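U4/U6 snRNA-associated-splicing factor PRP24 (Saccharomyces cerevisiae, PDB 4N0T) binds U6 snRNA, helps anneal it to U4 snRNA and so acts as a recycling factor of the spliceosome in pre-mRNA splicing. Local coordinates at residues A[295-300]-A[340-346]; A[186-190]-A[213-217]; A[81-85]-A[131-136]; A[174-180]-A[254-258]. All blocks are in the same frame, centred on the assembly; numbering follows the deposited sequence.

Contact 1 (A[295-300]-A[340-346])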
# COMPACT_ATOMS: atom_id res chain seq x y z
N LEU A 295 -8.73 -3.96 5.98
CA LEU A 295 -10.02 -3.36 5.69
C LEU A 295 -11.10 -4.45 5.57
O LEU A 295 -12.23 -4.30 6.04
CB LEU A 295 -9.93 -2.54 4.41
CG LEU A 295 -11.13 -1.64 4.12
CD1 LEU A 295 -11.27 -0.62 5.23
CD2 LEU A 295 -10.98 -0.96 2.77
N ILE A 296 -10.74 -5.57 4.94
CA ILE A 296 -11.67 -6.69 4.79
C ILE A 296 -12.00 -7.29 6.15
O ILE A 296 -13.16 -7.62 6.43
CB ILE A 296 -11.07 -7.77 3.88
CG1 ILE A 296 -10.93 -7.21 2.46
CG2 ILE A 296 -11.94 -9.03 3.90
CD1 ILE A 296 -10.13 -8.12 1.52
N CYS A 297 -10.99 -7.43 7.00
CA CYS A 297 -11.17 -7.97 8.34
C CYS A 297 -12.15 -7.11 9.14
O CYS A 297 -13.06 -7.61 9.82
CB CYS A 297 -9.82 -8.03 9.06
SG CYS A 297 -9.86 -8.87 10.66
N GLN A 298 -11.98 -5.80 9.03
CA GLN A 298 -12.85 -4.85 9.72
C GLN A 298 -14.30 -5.00 9.26
O GLN A 298 -15.23 -5.03 10.08
CB GLN A 298 -12.34 -3.43 9.49
CG GLN A 298 -13.25 -2.35 10.01
CD GLN A 298 -12.70 -0.97 9.71
OE1 GLN A 298 -11.90 -0.42 10.47
NE2 GLN A 298 -13.13 -0.40 8.59
N PHE A 299 -14.49 -5.13 7.94
CA PHE A 299 -15.80 -5.39 7.36
C PHE A 299 -16.42 -6.68 7.89
O PHE A 299 -17.59 -6.69 8.25
CB PHE A 299 -15.68 -5.42 5.84
CG PHE A 299 -16.83 -6.09 5.14
CD1 PHE A 299 -18.06 -5.46 5.00
CD2 PHE A 299 -16.65 -7.34 4.55
CE1 PHE A 299 -19.10 -6.07 4.32
CE2 PHE A 299 -17.69 -7.96 3.87
CZ PHE A 299 -18.92 -7.33 3.75
N LEU A 300 -15.64 -7.76 7.95
CA LEU A 300 -16.19 -9.02 8.44
C LEU A 300 -16.60 -8.95 9.90
O LEU A 300 -17.60 -9.56 10.31
CB LEU A 300 -15.18 -10.15 8.26
CG LEU A 300 -14.84 -10.50 6.81
CD1 LEU A 300 -13.76 -11.58 6.77
CD2 LEU A 300 -16.08 -10.95 6.07
N LEU A 340 -22.05 -14.14 2.81
CA LEU A 340 -21.32 -13.09 2.11
C LEU A 340 -21.73 -12.87 0.66
O LEU A 340 -21.56 -11.77 0.13
CB LEU A 340 -19.80 -13.34 2.20
CG LEU A 340 -19.25 -13.02 3.59
CD1 LEU A 340 -17.82 -13.49 3.75
CD2 LEU A 340 -19.35 -11.53 3.83
N ASN A 341 -22.26 -13.90 0.01
CA ASN A 341 -22.58 -13.78 -1.41
C ASN A 341 -23.71 -12.77 -1.59
O ASN A 341 -24.80 -12.95 -1.04
CB ASN A 341 -22.99 -15.12 -2.02
CG ASN A 341 -23.05 -15.09 -3.53
OD1 ASN A 341 -22.15 -14.56 -4.20
ND2 ASN A 341 -24.12 -15.65 -4.09
N GLY A 342 -23.44 -11.70 -2.32
CA GLY A 342 -24.44 -10.67 -2.53
C GLY A 342 -24.46 -9.56 -1.48
O GLY A 342 -25.26 -8.61 -1.58
N SER A 343 -23.61 -9.67 -0.47
CA SER A 343 -23.46 -8.60 0.51
C SER A 343 -22.82 -7.37 -0.15
O SER A 343 -22.35 -7.44 -1.29
CB SER A 343 -22.61 -9.07 1.69
OG SER A 343 -21.28 -9.29 1.27
N GLN A 344 -22.82 -6.24 0.56
CA GLN A 344 -22.23 -5.02 0.01
C GLN A 344 -20.93 -4.67 0.72
O GLN A 344 -20.87 -4.67 1.95
CB GLN A 344 -23.21 -3.83 0.10
CG GLN A 344 -24.28 -3.81 -0.99
CD GLN A 344 -24.68 -2.39 -1.38
OE1 GLN A 344 -24.42 -1.43 -0.65
NE2 GLN A 344 -25.30 -2.26 -2.55
N PHE A 345 -19.91 -4.37 -0.07
CA PHE A 345 -18.62 -3.93 0.46
C PHE A 345 -18.18 -2.70 -0.32
O PHE A 345 -18.11 -2.73 -1.55
CB PHE A 345 -17.59 -5.07 0.34
CG PHE A 345 -16.22 -4.71 0.84
CD1 PHE A 345 -15.97 -4.61 2.20
CD2 PHE A 345 -15.18 -4.52 -0.05
CE1 PHE A 345 -14.69 -4.29 2.67
CE2 PHE A 345 -13.90 -4.20 0.40
CZ PHE A 345 -13.65 -4.09 1.76
N GLN A 346 -17.90 -1.62 0.41
CA GLN A 346 -17.51 -0.34 -0.18
C GLN A 346 -18.53 0.13 -1.21
O GLN A 346 -18.17 0.63 -2.28
CB GLN A 346 -16.11 -0.44 -0.81
CG GLN A 346 -15.05 -1.02 0.12
CD GLN A 346 -13.98 -0.02 0.54
OE1 GLN A 346 -14.08 0.61 1.59
NE2 GLN A 346 -12.95 0.11 -0.29
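Phe345 presents the edge of its ring to the face of Phe299, a T-shaped pair with centroids 4.9 Å apart and planes at 67°. The leading atom is CD1 of Phe345, 3.4 Å from CG of Phe299 and displaced toward the rim, with CE1 beside it against Phe299 CB. Both residues hold CG anti to the backbone N (chi1 179° in Phe345, 161° in Phe299), torsions that carry the rings toward each other from strand 344-345 and helix 293-302. Gln346 lays CG over one face of Phe345, while its amide, reached through a chain bent at chi2, meets Leu295, whose CD2 is 3.7 Å from Gln346 OE1. Leu340 slides past Phe299 in the opposite direction, with CD2 3.9 Å from Phe299 CE2, and its CD1 meets CD2 of Leu300. Ser343 OG lies at the Phe299 edge, in plane, but donates to Leu340 O at 2.7 Å. That carbonyl also accepts from Ser343 N in a type II turn, and strand 348-353 serves other polar groups of the turn. No hydrogen bond joins the segments: the helix of this occluded RNA-recognition motif is held to the turn and strand 344-345 by ring and aliphatic packing.

Contact 2 (A[186-190]-A[213-217]); sequences STELL and GQKEH. With nucleotides of chain B.
Lys215 reaches Leu190 with its chain extended beyond CG, and NZ gives a weak hydrogen bond of 2.9 Å to Leu190 O. On the way its CE passes 3.4 Å from Thr187 O, and the aliphatic part of the lysine runs beside the threonine, whose CG2 is 4.0 Å from Gln214 O. The more buried half of the contact is Leu190 against Gln214: the two side chains cross at about a right angle, CD2 of the leucine 3.8 Å from CB of the glutamine. Gln214 CG lies 3.2 Å from O2' of A12 of chain B, which puts the side chain between Leu190 and an RNA ribose. Its amide is fixed from both ends, OE1 by Cys223 N and NE2 by Pro211 O. Cutting Gln214 back to an alanine removes the amide and is likely to leave Cys223 N without its acceptor, Pro211 O without its donor and the ribose without its neighbour. In the second shell, Gly213 O accepts from both the backbone N and ND1 of His217, which folds the 213-217 turn on itself. The contact thus joins the loop after strand 179-185 to the loop between strands 205-209 and 222-228 in RRM 3, which has the βαββαβ fold of an RNA recognition motif.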
# COMPACT_ATOMS: atom_id res chain seq x y z
N SER A 186 24.32 -25.89 11.84
CA SER A 186 23.98 -26.68 13.02
C SER A 186 23.85 -25.73 14.20
O SER A 186 24.30 -24.59 14.12
CB SER A 186 25.09 -27.68 13.32
OG SER A 186 26.32 -27.00 13.53
N THR A 187 23.27 -26.19 15.31
CA THR A 187 23.19 -25.35 16.51
C THR A 187 24.58 -24.93 16.98
O THR A 187 24.77 -23.79 17.40
CB THR A 187 22.43 -26.02 17.67
OG1 THR A 187 23.02 -27.30 17.93
CG2 THR A 187 20.95 -26.20 17.33
N GLU A 188 25.54 -25.84 16.91
CA GLU A 188 26.92 -25.53 17.27
C GLU A 188 27.49 -24.36 16.47
O GLU A 188 28.26 -23.55 17.00
CB GLU A 188 27.81 -26.78 17.14
CG GLU A 188 29.25 -26.49 16.70
CD GLU A 188 30.24 -27.57 17.13
OE1 GLU A 188 30.06 -28.75 16.75
OE2 GLU A 188 31.21 -27.23 17.84
N LEU A 189 27.10 -24.25 15.20
CA LEU A 189 27.63 -23.23 14.31
C LEU A 189 26.82 -21.94 14.34
O LEU A 189 27.22 -20.94 13.75
CB LEU A 189 27.64 -23.74 12.86
CG LEU A 189 28.59 -24.91 12.57
CD1 LEU A 189 28.37 -25.40 11.14
CD2 LEU A 189 30.04 -24.50 12.78
N LEU A 190 25.67 -21.98 15.01
CA LEU A 190 24.80 -20.82 15.10
C LEU A 190 25.36 -19.87 16.14
O LEU A 190 24.86 -19.77 17.26
CB LEU A 190 23.36 -21.23 15.43
CG LEU A 190 22.31 -20.13 15.30
CD1 LEU A 190 22.15 -19.68 13.83
CD2 LEU A 190 20.97 -20.58 15.85
N GLY A 213 15.06 -18.93 19.37
CA GLY A 213 14.38 -20.20 19.63
C GLY A 213 15.01 -21.42 18.96
O GLY A 213 14.56 -22.55 19.20
N GLN A 214 16.03 -21.21 18.14
CA GLN A 214 16.60 -22.30 17.35
C GLN A 214 17.47 -23.28 18.15
O GLN A 214 17.42 -24.49 17.92
CB GLN A 214 17.37 -21.74 16.16
CG GLN A 214 16.53 -20.82 15.26
CD GLN A 214 17.26 -20.45 13.97
OE1 GLN A 214 17.28 -21.25 13.02
NE2 GLN A 214 17.86 -19.26 13.93
N LYS A 215 18.28 -22.75 19.05
CA LYS A 215 19.11 -23.60 19.90
C LYS A 215 18.23 -24.19 20.98
O LYS A 215 18.35 -25.36 21.35
CB LYS A 215 20.21 -22.78 20.55
CG LYS A 215 21.37 -22.45 19.64
CD LYS A 215 22.32 -21.50 20.32
CE LYS A 215 23.57 -21.34 19.51
NZ LYS A 215 24.50 -20.32 20.09
N GLU A 216 17.34 -23.35 21.47
CA GLU A 216 16.48 -23.66 22.59
C GLU A 216 15.54 -24.82 22.24
O GLU A 216 15.19 -25.64 23.10
CB GLU A 216 15.72 -22.39 23.01
CG GLU A 216 16.64 -21.17 23.37
CD GLU A 216 17.33 -20.50 22.16
OE1 GLU A 216 17.06 -20.88 21.01
OE2 GLU A 216 18.17 -19.58 22.35
N HIS A 217 15.16 -24.92 20.97
CA HIS A 217 14.34 -26.03 20.48
C HIS A 217 15.16 -27.11 19.77
O HIS A 217 14.58 -27.99 19.11
CB HIS A 217 13.25 -25.52 19.55
CG HIS A 217 12.17 -24.74 20.24
ND1 HIS A 217 12.39 -23.48 20.77
CD2 HIS A 217 10.88 -25.04 20.49
CE1 HIS A 217 11.27 -23.04 21.32
NE2 HIS A 217 10.33 -23.96 21.16
P A B 12 9.30 -24.57 11.80
OP1 A B 12 9.08 -25.66 12.78
OP2 A B 12 8.13 -23.94 11.12
O5' A B 12 10.17 -23.46 12.53
C5' A B 12 10.48 -22.23 11.89
C4' A B 12 11.79 -21.67 12.39
O4' A B 12 12.86 -22.55 11.97
C3' A B 12 12.19 -20.31 11.85
O3' A B 12 11.59 -19.26 12.59
C2' A B 12 13.71 -20.32 12.00
O2' A B 12 14.08 -19.93 13.32
C1' A B 12 14.05 -21.81 11.80
N9 A B 12 14.63 -22.11 10.48
C8 A B 12 15.74 -22.90 10.26
N7 A B 12 16.05 -23.03 9.00
C5 A B 12 15.09 -22.29 8.34
C6 A B 12 14.88 -22.04 6.97
N6 A B 12 15.67 -22.52 6.01
N1 A B 12 13.82 -21.26 6.63
C2 A B 12 13.04 -20.80 7.59
N3 A B 12 13.14 -20.96 8.91
C4 A B 12 14.20 -21.73 9.23

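Contact 3 (A[81-85]-A[131-136]); sequences HLTEC and IDVTSK
The passage from RRM 1 to RRM 2 is where Cys85, just ahead of strand 86-90, meets Val133 of the partner strand 128-133. Val133 N donates to Cys85 O at 2.8 Å and 167°, a nearly straight bond that prolongs the pairing of these two central strands. The same carbonyl oxygen also receives a CA-H...O contact from Asp132 CA. With SG anti to the carbonyl carbon (chi1 -70°), the cysteine turns its sulfur onto the 134-136 backbone, 3.5 Å from Ser135 C. Glu84 and Lys136 lie side by side and point the same way; NZ meets OE2 at 2.7 Å on the syn side, 34° out of the carboxylate plane, in a salt bridge. Nearer the backbone, Lys136 CA makes a second CA-H...O contact with Glu84 O, 3.3 Å away. Leu82 packs CD2 at 3.7 Å from Asp132 OD2, an oxygen that forms salt bridges with Arg52 and Arg116, while OD1 bonds to Thr86. Ser135 caps the following helix through Asp138 N. Val133 O is buried without a partner. A short linker sewn onto the third strand of the next domain, with Arg52 of strand 49-55 reaching across, makes this an interface between tandem RRMs.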
# COMPACT_ATOMS: atom_id res chain seq x y z
N HIS A 81 -1.03 27.20 -11.46
CA HIS A 81 -0.34 25.92 -11.36
C HIS A 81 -0.53 25.41 -9.93
O HIS A 81 -0.39 26.17 -8.96
CB HIS A 81 1.16 26.08 -11.64
CG HIS A 81 1.49 26.33 -13.08
ND1 HIS A 81 1.30 25.39 -14.07
CD2 HIS A 81 2.04 27.41 -13.69
CE1 HIS A 81 1.70 25.87 -15.23
NE2 HIS A 81 2.15 27.10 -15.03
N LEU A 82 -0.84 24.12 -9.80
CA LEU A 82 -0.91 23.54 -8.46
C LEU A 82 0.51 23.27 -8.04
O LEU A 82 1.19 22.45 -8.65
CB LEU A 82 -1.71 22.23 -8.46
CG LEU A 82 -1.92 21.64 -7.05
CD1 LEU A 82 -2.94 22.47 -6.28
CD2 LEU A 82 -2.35 20.18 -7.13
N THR A 83 0.98 23.99 -7.02
CA THR A 83 2.35 23.81 -6.56
C THR A 83 2.44 24.01 -5.06
O THR A 83 1.71 24.83 -4.48
CB THR A 83 3.33 24.76 -7.29
OG1 THR A 83 4.64 24.59 -6.75
CG2 THR A 83 2.93 26.19 -7.10
N GLU A 84 3.32 23.23 -4.43
CA GLU A 84 3.50 23.28 -2.98
C GLU A 84 2.21 23.04 -2.20
O GLU A 84 2.07 23.48 -1.06
CB GLU A 84 4.19 24.59 -2.57
CG GLU A 84 5.55 24.77 -3.22
CD GLU A 84 6.26 26.00 -2.71
OE1 GLU A 84 6.10 27.07 -3.33
OE2 GLU A 84 6.97 25.89 -1.69
N CYS A 85 1.28 22.31 -2.81
CA CYS A 85 0.01 21.99 -2.17
C CYS A 85 -0.22 20.50 -1.99
O CYS A 85 -1.37 20.07 -1.87
CB CYS A 85 -1.14 22.54 -3.00
SG CYS A 85 -1.26 24.35 -2.99
N ILE A 131 -1.99 13.66 -0.85
CA ILE A 131 -3.15 14.50 -0.63
C ILE A 131 -2.87 15.88 -1.19
O ILE A 131 -1.85 16.49 -0.84
CB ILE A 131 -3.44 14.68 0.88
CG1 ILE A 131 -3.62 13.32 1.56
CG2 ILE A 131 -4.71 15.52 1.07
CD1 ILE A 131 -3.13 13.32 3.00
N ASP A 132 -3.77 16.38 -2.04
CA ASP A 132 -3.66 17.74 -2.54
C ASP A 132 -4.61 18.64 -1.76
O ASP A 132 -5.79 18.31 -1.59
CB ASP A 132 -4.03 17.82 -4.02
CG ASP A 132 -3.00 17.15 -4.92
OD1 ASP A 132 -1.84 16.98 -4.48
OD2 ASP A 132 -3.37 16.80 -6.06
N VAL A 133 -4.07 19.75 -1.26
CA VAL A 133 -4.89 20.76 -0.59
C VAL A 133 -4.90 22.03 -1.44
O VAL A 133 -4.42 22.01 -2.58
CB VAL A 133 -4.41 21.02 0.85
CG1 VAL A 133 -4.56 19.76 1.65
CG2 VAL A 133 -2.95 21.50 0.88
N THR A 134 -5.48 23.12 -0.93
CA THR A 134 -5.70 24.29 -1.78
C THR A 134 -4.68 25.41 -1.65
O THR A 134 -4.71 26.37 -2.43
CB THR A 134 -7.10 24.89 -1.54
OG1 THR A 134 -7.19 25.36 -0.19
CG2 THR A 134 -8.17 23.85 -1.79
N SER A 135 -3.79 25.33 -0.66
CA SER A 135 -2.74 26.35 -0.52
C SER A 135 -1.48 25.81 0.15
O SER A 135 -1.53 24.81 0.86
CB SER A 135 -3.26 27.55 0.29
OG SER A 135 -3.33 27.23 1.67
N LYS A 136 -0.35 26.48 -0.08
CA LYS A 136 0.90 26.10 0.58
C LYS A 136 0.74 26.24 2.09
O LYS A 136 1.26 25.43 2.87
CB LYS A 136 2.07 26.96 0.09
CG LYS A 136 3.33 26.82 0.94
CD LYS A 136 4.46 27.72 0.44
CE LYS A 136 5.80 27.30 1.06
NZ LYS A 136 6.96 27.79 0.25

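Contact 4 (A[174-180]-A[254-258]); sequences TLEGREI and LADKK. With nucleotides of chain B.
Glu179 keeps its CG anti to the backbone N (chi1 -177°) and runs on extended, which takes its carboxylate past the methyl of Ala255 to the cytosine of C14 of chain B. Glu179 OE1 accepts from C14 N4 of chain B at 2.8 Å and from Thr174 OG1 at 2.6 Å, the hydroxyl standing above the carboxylate plane. Glu179 OE2 lies 2.7 Å from C14 N3 of chain B; as both atoms are normally acceptors, a proton may be shared between them. A leucine here would take away both carboxylate oxygens and would probably leave C14 N4 and the Thr174 hydroxyl without their acceptor. The backbones join where Ala255 N donates to Glu179 O, 3.0 Å and 175°. Thr174 CG2 packs 3.7 Å from CG of Lys257, whose bent chain crosses Leu175. Asp256 OD1 takes G26 N1 of chain B at 2.9 Å, its backbone N bonds to A13 N1 of chain B, and Lys257 N hydrogen-bonds to G26 O6 of chain B at 2.8 Å. Lys258 NZ bonds to OP2 of C14 of chain B. Acidic and backbone groups bonded to base atoms, with a lysine at the phosphate, are consistent with recognition of base identity in U6 RNA.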
# COMPACT_ATOMS: atom_id res chain seq x y z
N THR A 174 17.78 -5.32 2.56
CA THR A 174 17.28 -6.44 1.76
C THR A 174 16.91 -5.98 0.35
O THR A 174 17.21 -6.66 -0.63
CB THR A 174 16.07 -7.11 2.43
OG1 THR A 174 16.37 -7.35 3.81
CG2 THR A 174 15.76 -8.42 1.76
N LEU A 175 16.23 -4.83 0.25
CA LEU A 175 15.85 -4.28 -1.04
C LEU A 175 17.09 -4.00 -1.90
O LEU A 175 17.06 -4.16 -3.11
CB LEU A 175 15.03 -2.99 -0.83
CG LEU A 175 13.68 -3.21 -0.10
CD1 LEU A 175 13.07 -1.91 0.47
CD2 LEU A 175 12.70 -3.90 -1.03
N GLU A 176 18.19 -3.64 -1.25
CA GLU A 176 19.40 -3.23 -1.95
C GLU A 176 20.35 -4.39 -2.27
O GLU A 176 21.39 -4.18 -2.88
CB GLU A 176 20.16 -2.18 -1.14
CG GLU A 176 19.52 -0.79 -1.18
CD GLU A 176 20.02 0.12 -0.07
OE1 GLU A 176 21.13 -0.12 0.46
OE2 GLU A 176 19.31 1.10 0.26
N GLY A 177 19.98 -5.60 -1.84
CA GLY A 177 20.76 -6.78 -2.15
C GLY A 177 21.97 -6.92 -1.25
O GLY A 177 22.98 -7.50 -1.65
N ARG A 178 21.87 -6.38 -0.04
CA ARG A 178 23.02 -6.40 0.88
C ARG A 178 22.89 -7.44 1.98
O ARG A 178 23.79 -7.57 2.82
CB ARG A 178 23.22 -5.03 1.52
CG ARG A 178 23.58 -3.96 0.53
CD ARG A 178 24.00 -2.67 1.22
NE ARG A 178 22.90 -1.91 1.82
CZ ARG A 178 22.73 -1.75 3.13
NH1 ARG A 178 23.56 -2.34 3.98
NH2 ARG A 178 21.74 -1.01 3.60
N GLU A 179 21.76 -8.15 2.02
CA GLU A 179 21.51 -9.11 3.09
C GLU A 179 21.56 -10.53 2.56
O GLU A 179 20.86 -10.88 1.60
CB GLU A 179 20.13 -8.87 3.74
CG GLU A 179 19.87 -9.83 4.91
CD GLU A 179 18.46 -9.69 5.49
OE1 GLU A 179 17.51 -9.56 4.69
OE2 GLU A 179 18.31 -9.71 6.74
N ILE A 180 22.38 -11.37 3.19
CA ILE A 180 22.41 -12.78 2.83
C ILE A 180 21.66 -13.59 3.88
O ILE A 180 21.52 -13.17 5.05
CB ILE A 180 23.85 -13.33 2.67
CG1 ILE A 180 24.66 -13.14 3.95
CG2 ILE A 180 24.54 -12.66 1.48
CD1 ILE A 180 25.97 -13.97 3.98
N LEU A 254 21.11 -14.59 -1.42
CA LEU A 254 20.52 -13.29 -1.13
C LEU A 254 19.13 -13.49 -0.54
O LEU A 254 18.32 -14.25 -1.08
CB LEU A 254 20.40 -12.43 -2.38
CG LEU A 254 21.68 -11.86 -3.00
CD1 LEU A 254 21.31 -10.93 -4.14
CD2 LEU A 254 22.48 -11.11 -1.96
N ALA A 255 18.85 -12.81 0.57
CA ALA A 255 17.55 -12.94 1.22
C ALA A 255 16.47 -12.44 0.28
O ALA A 255 16.63 -11.40 -0.35
CB ALA A 255 17.51 -12.15 2.50
N ASP A 256 15.37 -13.18 0.19
CA ASP A 256 14.23 -12.72 -0.59
C ASP A 256 13.48 -11.66 0.20
O ASP A 256 13.58 -11.59 1.43
CB ASP A 256 13.30 -13.89 -0.93
CG ASP A 256 13.95 -14.89 -1.85
OD1 ASP A 256 14.50 -14.48 -2.90
OD2 ASP A 256 13.91 -16.09 -1.52
N LYS A 257 12.70 -10.84 -0.50
CA LYS A 257 11.88 -9.82 0.15
C LYS A 257 10.46 -10.31 0.42
O LYS A 257 10.00 -11.29 -0.19
CB LYS A 257 11.85 -8.55 -0.73
CG LYS A 257 13.27 -7.97 -0.95
CD LYS A 257 13.44 -7.31 -2.31
CE LYS A 257 13.83 -8.33 -3.37
NZ LYS A 257 14.48 -7.73 -4.55
N LYS A 258 9.78 -9.65 1.35
CA LYS A 258 8.46 -10.09 1.81
C LYS A 258 7.41 -10.27 0.71
O LYS A 258 6.72 -11.29 0.70
CB LYS A 258 7.92 -9.21 2.94
CG LYS A 258 8.64 -9.41 4.27
CD LYS A 258 8.57 -10.87 4.72
CE LYS A 258 9.18 -11.05 6.12
NZ LYS A 258 9.40 -12.50 6.46
P G B 26 11.33 -5.97 -9.16
OP1 G B 26 12.47 -6.18 -8.26
OP2 G B 26 11.31 -4.85 -10.13
O5' G B 26 11.06 -7.28 -10.02
C5' G B 26 12.00 -7.75 -10.98
C4' G B 26 12.00 -9.25 -11.00
O4' G B 26 12.57 -9.72 -9.74
C3' G B 26 10.61 -9.88 -11.10
O3' G B 26 10.69 -11.12 -11.81
C2' G B 26 10.28 -10.18 -9.64
O2' G B 26 9.32 -11.20 -9.44
C1' G B 26 11.65 -10.58 -9.10
N9 G B 26 11.77 -10.44 -7.65
C8 G B 26 11.28 -9.41 -6.87
N7 G B 26 11.53 -9.62 -5.60
C5 G B 26 12.20 -10.82 -5.55
C6 G B 26 12.71 -11.53 -4.44
O6 G B 26 12.67 -11.22 -3.25
N1 G B 26 13.32 -12.72 -4.82
C2 G B 26 13.43 -13.14 -6.11
N2 G B 26 14.06 -14.32 -6.29
N3 G B 26 12.96 -12.49 -7.16
C4 G B 26 12.35 -11.35 -6.81
P A B 13 10.93 -18.00 11.84
OP1 A B 13 10.45 -17.07 12.92
OP2 A B 13 10.04 -18.51 10.78
O5' A B 13 12.18 -17.27 11.18
C5' A B 13 12.49 -17.47 9.81
C4' A B 13 12.50 -16.15 9.10
O4' A B 13 13.17 -16.29 7.82
C3' A B 13 11.12 -15.56 8.78
O3' A B 13 11.23 -14.14 8.82
C2' A B 13 10.92 -15.99 7.33
O2' A B 13 9.98 -15.22 6.61
C1' A B 13 12.33 -15.79 6.80
N9 A B 13 12.68 -16.46 5.55
C8 A B 13 12.57 -17.78 5.20
N7 A B 13 13.05 -18.03 4.01
C5 A B 13 13.51 -16.80 3.56
C6 A B 13 14.12 -16.40 2.37
N6 A B 13 14.40 -17.23 1.36
N1 A B 13 14.46 -15.09 2.25
C2 A B 13 14.20 -14.26 3.25
N3 A B 13 13.62 -14.52 4.42
C4 A B 13 13.30 -15.83 4.51
P C B 14 10.30 -13.25 9.77
OP1 C B 14 9.28 -14.12 10.44
OP2 C B 14 9.85 -12.08 8.96
O5' C B 14 11.30 -12.66 10.86
C5' C B 14 11.85 -13.48 11.89
C4' C B 14 13.30 -13.17 12.12
O4' C B 14 14.05 -13.51 10.93
C3' C B 14 13.66 -11.70 12.36
O3' C B 14 13.48 -11.29 13.70
C2' C B 14 15.11 -11.64 11.93
O2' C B 14 15.94 -12.23 12.92
C1' C B 14 15.11 -12.60 10.74
N1 C B 14 14.98 -11.95 9.41
C2 C B 14 16.07 -11.22 8.94
O2 C B 14 17.06 -11.06 9.67
N3 C B 14 16.02 -10.69 7.70
C4 C B 14 14.95 -10.86 6.93
N4 C B 14 14.99 -10.30 5.72
C5 C B 14 13.82 -11.62 7.37
C6 C B 14 13.89 -12.16 8.61
O HOH W 1 17.71 -9.43 -1.84

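Along the chain contact 3 comes first, then contact 4 with contact 2 nested in the loop it closes, and finally contact 1. The chain carries four RRM sheets, each of strand order 2-3-1-5-4; contact 3 lies where the first two meet, about 55 Å from contact 2, centre to centre. Contacts 2 and 4 flank strand 179-185, with centres about 23 Å apart; contact 4 sits at its start and contact 2 just beyond its end. Helix 258-270 leads from contact 4 toward the occluded motif of contact 1, about 35 Å away between centres. RNA is touched at contacts 2 and 4, both in RRM 3, while contact 1 stays about 12 Å from it at the nearest atoms.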